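Local coordinates for protein GH86A beta-porphyranase (Bacteroides plebeius, PDB 4AW7) that hydrolyses the sulfated red-algal polysaccharide porphyran at linkages between beta-D-galactose and alpha-L-galactose-6-sulfate, releasing mainly a disaccharide, at residues P442-S447 and I456-D461. Residues are numbered along the deposited sequence; the frame is centred on the assembly and turned at random.
Sequences PSMPES and IVLVAD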
loop_
_atom_site.group_PDB
_atom_site.type_symbol
_atom_site.label_atom_id
_atom_site.label_comp_id
_atom_site.label_asym_id
_atom_site.label_seq_id
_atom_site.Cartn_x
_atom_site.Cartn_y
_atom_site.Cartn_z
ATOM N N PRO A 442 -11.759 28.255 15.885
ATOM C CA PRO A 442 -12.542 28.408 17.129
ATOM C C PRO A 442 -13.629 27.390 17.363
ATOM O O PRO A 442 -14.215 27.337 18.430
ATOM C CB PRO A 442 -13.155 29.796 16.949
ATOM C CG PRO A 442 -13.221 29.997 15.506
ATOM C CD PRO A 442 -11.991 29.358 14.946
ATOM N N SER A 443 -13.912 26.575 16.342
ATOM C CA SER A 443 -14.910 25.525 16.426
ATOM C C SER A 443 -14.623 24.543 15.302
ATOM O O SER A 443 -13.907 24.867 14.358
ATOM C CB SER A 443 -16.319 26.109 16.288
ATOM O OG SER A 443 -16.446 26.907 15.140
ATOM N N MET A 444 -15.159 23.339 15.407
ATOM C CA MET A 444 -15.057 22.427 14.281
ATOM C C MET A 444 -15.768 23.069 13.108
ATOM O O MET A 444 -16.894 23.514 13.249
ATOM C CB MET A 444 -15.718 21.095 14.586
ATOM C CG MET A 444 -15.415 20.062 13.519
ATOM S SD MET A 444 -13.695 19.522 13.535
ATOM C CE MET A 444 -13.542 19.092 15.180
ATOM N N PRO A 445 -15.140 23.089 11.927
ATOM C CA PRO A 445 -15.836 23.748 10.814
ATOM C C PRO A 445 -17.137 23.064 10.362
ATOM O O PRO A 445 -17.244 21.848 10.429
ATOM C CB PRO A 445 -14.809 23.697 9.702
ATOM C CG PRO A 445 -13.494 23.567 10.381
ATOM C CD PRO A 445 -13.760 22.721 11.584
ATOM N N GLU A 446 -18.106 23.867 9.918
ATOM C CA GLU A 446 -19.388 23.397 9.379
ATOM C C GLU A 446 -19.128 22.707 8.040
ATOM O O GLU A 446 -19.740 21.694 7.701
ATOM C CB GLU A 446 -20.374 24.557 9.194
ATOM N N SER A 447 -18.244 23.319 7.276
ATOM C CA SER A 447 -17.791 22.730 6.030
ATOM C C SER A 447 -16.340 23.126 5.814
ATOM O O SER A 447 -15.837 24.116 6.380
ATOM C CB SER A 447 -18.670 23.176 4.854
ATOM O OG SER A 447 -18.533 24.557 4.598
ATOM N N ILE A 456 -5.792 17.427 4.754
ATOM C CA ILE A 456 -6.058 18.163 5.987
ATOM C C ILE A 456 -6.148 17.162 7.142
ATOM O O ILE A 456 -6.784 16.104 7.026
ATOM C CB ILE A 456 -7.411 18.979 5.858
ATOM C CG1 ILE A 456 -7.247 20.096 4.797
ATOM C CG2 ILE A 456 -7.897 19.553 7.184
ATOM C CD1 ILE A 456 -8.563 20.714 4.297
ATOM N N VAL A 457 -5.554 17.513 8.269
ATOM C CA VAL A 457 -5.724 16.797 9.520
ATOM C C VAL A 457 -6.177 17.803 10.564
ATOM O O VAL A 457 -5.479 18.796 10.843
ATOM C CB VAL A 457 -4.421 16.077 9.956
ATOM C CG1 VAL A 457 -4.547 15.491 11.346
ATOM C CG2 VAL A 457 -4.034 15.009 8.958
ATOM N N LEU A 458 -7.371 17.571 11.087
ATOM C CA LEU A 458 -7.905 18.322 12.213
ATOM C C LEU A 458 -7.588 17.567 13.497
ATOM O O LEU A 458 -7.774 16.346 13.578
ATOM C CB LEU A 458 -9.409 18.429 12.061
ATOM C CG LEU A 458 -9.917 19.231 10.862
ATOM C CD1 LEU A 458 -11.360 18.901 10.540
ATOM C CD2 LEU A 458 -9.798 20.704 11.140
ATOM N N VAL A 459 -7.093 18.303 14.493
ATOM C CA VAL A 459 -6.716 17.752 15.793
ATOM C C VAL A 459 -7.536 18.504 16.821
ATOM O O VAL A 459 -7.607 19.742 16.791
ATOM C CB VAL A 459 -5.219 17.900 16.078
ATOM C CG1 VAL A 459 -4.851 17.250 17.446
ATOM C CG2 VAL A 459 -4.412 17.362 14.933
ATOM N N ALA A 460 -8.183 17.775 17.712
ATOM C CA ALA A 460 -9.033 18.433 18.709
ATOM C C ALA A 460 -9.028 17.668 20.008
ATOM O O ALA A 460 -8.672 16.483 20.044
ATOM C CB ALA A 460 -10.453 18.520 18.174
ATOM N N ASP A 461 -9.435 18.337 21.088
ATOM C CA ASP A 461 -9.688 17.663 22.351
ATOM C C ASP A 461 -11.088 17.177 22.352
ATOM O O ASP A 461 -11.976 17.819 21.816
ATOM C CB ASP A 461 -9.506 18.597 23.566
ATOM C CG ASP A 461 -8.097 19.092 23.752
ATOM O OD1 ASP A 461 -7.162 18.469 23.268
ATOM O OD2 ASP A 461 -7.924 20.130 24.456
#
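Met-444 lies over two residues of the strand 454-462, Leu-458 and Ala-460, and its thioether makes both contacts. The sulfur does the nearer touching: SD of Met-444 sits 3.8 Å from CD1 of Leu-458, the two side chains running at a slant to each other. One bond further on, the terminal methyl CE of Met-444 comes to 4.3 Å from CB of Ala-460. The shape of the methionine explains this double reach. With chi1 at -170° the chain first extends opposite its own backbone nitrogen, and it then bends at both chi2 and chi3 (70° and 52°), which folds the methyl back toward Ala-460. A flexible, unbranched residue suits the place, since its end reaches two positions on the same face of a strand, and the short side chain of Ala-460 is consistent with the methyl lying above it. Leu-458 answers with a fork: while CD1 meets the sulfur, CD2 faces the ring of Pro-445, lying 4.5 Å from its CD, a looser touch. Pro-445 offers a compact apolar surface and stiffens the backbone next to Met-444.

The loop joining strands 433-441 and 447-450 thus lays Met-444 and Pro-445 against strand 454-462 in the beta-sandwich domain, away from the catalytic cleft. Val-418 and Val-421 also touch both Met-444 and Ala-460, and Leu-409 touches Leu-458, so the methionine is buried among aliphatic groups. The direct contact between the segments contributes van der Waals and hydrophobic terms, without directional bonds; the loop's position is probably set largely by its chain connections and by neighbouring backbone bonds, such as that of Glu-446 with Leu-409, while the apolar groups fit together by shape.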